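Local coordinates for DNA repair protein XRCC1 (Mus musculus, PDB 3PC6), which serves as a scaffold in DNA single-strand break repair, assembling repair protein complexes and binding poly-ADP-ribose chains, here represented by its second BRCT domain, at the interface of chains A and B. Sequence-based numbering; all coordinates share one arbitrary frame. Chains: chain A/B, DNA repair protein XRCC1.

The interface of chains A and B. Residues chain A 4, 28-30, 32-34; chain B 4, 28-30, 32-34.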
# COMPACT_ATOMS: atom_id res chain seq x y z
N LEU A 4 13.09 5.29 1.79
CA LEU A 4 11.84 5.48 2.52
C LEU A 4 11.99 5.27 4.02
O LEU A 4 12.52 4.24 4.46
CB LEU A 4 10.75 4.55 1.99
CG LEU A 4 10.19 4.75 0.58
CD1 LEU A 4 9.30 3.58 0.24
CD2 LEU A 4 9.41 6.05 0.48
N ILE A 28 -3.77 5.76 3.46
CA ILE A 28 -3.21 4.47 3.05
C ILE A 28 -1.82 4.68 2.48
O ILE A 28 -0.89 3.94 2.80
CB ILE A 28 -4.12 3.77 2.02
CG1 ILE A 28 -5.42 3.32 2.70
CG2 ILE A 28 -3.40 2.57 1.39
CD1 ILE A 28 -6.51 2.90 1.72
N ARG A 29 -1.68 5.70 1.65
CA ARG A 29 -0.38 5.97 1.06
C ARG A 29 0.72 6.16 2.10
O ARG A 29 1.76 5.52 2.01
CB ARG A 29 -0.42 7.16 0.10
CG ARG A 29 0.92 7.36 -0.62
CD ARG A 29 0.88 8.54 -1.57
NE ARG A 29 2.19 8.73 -2.18
CZ ARG A 29 2.54 9.82 -2.86
NH1 ARG A 29 1.67 10.82 -3.00
NH2 ARG A 29 3.75 9.92 -3.39
N TYR A 30 0.49 7.03 3.08
CA TYR A 30 1.50 7.32 4.10
C TYR A 30 1.76 6.14 5.04
O TYR A 30 2.91 5.85 5.38
CB TYR A 30 1.10 8.55 4.93
CG TYR A 30 0.97 9.81 4.10
CD1 TYR A 30 1.95 10.16 3.19
CD2 TYR A 30 -0.12 10.65 4.25
CE1 TYR A 30 1.84 11.30 2.43
CE2 TYR A 30 -0.24 11.80 3.50
CZ TYR A 30 0.74 12.12 2.59
OH TYR A 30 0.63 13.28 1.84
N THR A 32 1.35 2.98 4.49
CA THR A 32 2.05 1.96 3.71
C THR A 32 3.51 2.36 3.44
O THR A 32 4.43 1.56 3.64
CB THR A 32 1.32 1.73 2.37
OG1 THR A 32 -0.05 1.37 2.63
CG2 THR A 32 2.00 0.64 1.56
N ALA A 33 3.71 3.59 2.99
CA ALA A 33 5.04 4.10 2.65
C ALA A 33 6.02 4.02 3.80
O ALA A 33 7.20 3.75 3.60
CB ALA A 33 4.94 5.54 2.13
N PHE A 34 5.54 4.26 5.02
CA PHE A 34 6.44 4.28 6.17
C PHE A 34 6.44 2.95 6.87
O PHE A 34 6.85 2.82 8.03
CB PHE A 34 6.09 5.44 7.11
CG PHE A 34 6.00 6.76 6.40
CD1 PHE A 34 6.94 7.12 5.46
CD2 PHE A 34 4.96 7.64 6.67
CE1 PHE A 34 6.86 8.34 4.79
CE2 PHE A 34 4.88 8.86 6.01
CZ PHE A 34 5.83 9.21 5.07
N LEU B 4 7.36 12.57 -0.56
CA LEU B 4 7.27 11.32 -1.32
C LEU B 4 7.25 11.62 -2.82
O LEU B 4 6.44 12.43 -3.29
CB LEU B 4 6.02 10.52 -0.95
CG LEU B 4 5.95 9.83 0.43
CD1 LEU B 4 4.61 9.13 0.61
CD2 LEU B 4 7.11 8.86 0.62
N ILE B 28 4.12 -3.84 -3.00
CA ILE B 28 2.96 -3.03 -2.65
C ILE B 28 3.43 -1.72 -2.03
O ILE B 28 2.92 -0.65 -2.36
CB ILE B 28 2.04 -3.78 -1.67
CG1 ILE B 28 1.31 -4.91 -2.40
CG2 ILE B 28 1.03 -2.84 -1.06
CD1 ILE B 28 0.67 -5.94 -1.43
N ARG B 29 4.43 -1.80 -1.15
CA ARG B 29 4.96 -0.61 -0.49
C ARG B 29 5.51 0.44 -1.45
O ARG B 29 5.17 1.62 -1.36
CB ARG B 29 6.03 -0.99 0.54
CG ARG B 29 6.56 0.17 1.35
CD ARG B 29 7.64 -0.27 2.34
NE ARG B 29 8.14 0.90 3.05
CZ ARG B 29 9.23 0.94 3.80
NH1 ARG B 29 9.98 -0.15 3.96
NH2 ARG B 29 9.58 2.08 4.39
N TYR B 30 6.37 0.01 -2.38
CA TYR B 30 6.98 0.94 -3.33
C TYR B 30 5.98 1.47 -4.34
O TYR B 30 5.94 2.67 -4.61
CB TYR B 30 8.15 0.29 -4.08
CG TYR B 30 9.32 -0.08 -3.20
CD1 TYR B 30 9.50 0.51 -1.96
CD2 TYR B 30 10.25 -1.02 -3.64
CE1 TYR B 30 10.58 0.16 -1.16
CE2 TYR B 30 11.34 -1.37 -2.85
CZ TYR B 30 11.50 -0.78 -1.61
OH TYR B 30 12.58 -1.13 -0.84
N THR B 32 2.80 1.80 -3.98
CA THR B 32 1.93 2.72 -3.24
C THR B 32 2.66 4.01 -2.86
O THR B 32 2.12 5.10 -3.03
CB THR B 32 1.37 2.06 -1.96
OG1 THR B 32 0.71 0.84 -2.29
CG2 THR B 32 0.37 3.00 -1.26
N ALA B 33 3.88 3.88 -2.35
CA ALA B 33 4.63 5.05 -1.88
C ALA B 33 4.84 6.09 -2.98
O ALA B 33 4.84 7.28 -2.72
CB ALA B 33 5.96 4.65 -1.27
N PHE B 34 4.99 5.62 -4.22
CA PHE B 34 5.29 6.54 -5.32
C PHE B 34 4.04 6.87 -6.12
O PHE B 34 4.10 7.23 -7.30
CB PHE B 34 6.41 5.98 -6.19
CG PHE B 34 7.65 5.63 -5.41
CD1 PHE B 34 8.13 6.51 -4.45
CD2 PHE B 34 8.30 4.43 -5.60
CE1 PHE B 34 9.26 6.20 -3.71
CE2 PHE B 34 9.43 4.12 -4.86
CZ PHE B 34 9.91 5.01 -3.91
O HOH W 1 12.63 1.41 4.73
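The guanidinium of A:Arg29 meets B:Ala33 edge-on, with the carbonyl oxygen O lying in its plane, while the ring of A:Phe34 carries the methyl of its own neighbour A:Ala33 on one face, towards the rim; B:Arg29 and B:Phe34 do the same. This is the two-fold homodimer interface of the second XRCC1 BRCT domain, where helix 23-33 of each chain packs against its twin. A:Arg29 leaves its helix with CG anti to the backbone N (chi1 -175°) and runs straight out to NE. NE donates to B:Ala33 O at 3.1 Å, and NH2 to the same oxygen at 2.9 Å, both from above the carbonyl plane, NE the more steeply. B:Ala33 ends helix 23-33, and the helix end would be expected to make its carbonyl a better partner for a positively charged guanidinium. NH2 also comes to 3.4 Å from B:Leu4 CB, with NE near the methyl CD1. An alanine in place of A:Arg29 would probably leave B:Ala33 O without this two-pronged grip and loosen the packing on B:Leu4. A water joins A:Leu4 O to B:Arg29 NH2. Across the two-fold, A:Ala33 CB meets B:Ala33 CB at 3.7 Å, and the Leu4 side chains cross at about a right angle, A:Leu4 CD2 to B:Leu4 CD2 at 3.6 Å. A:Leu4 CD1 reaches B:Tyr30 CD1 at 3.8 Å. The A:Thr32 hydroxyl OG1 donates a hydrogen bond to A:Ile28 O at 2.7 Å, fixing the rotation so that CG2 faces the partner, 3.8 Å from B:Arg29 CA and equally near B:Thr32 CB.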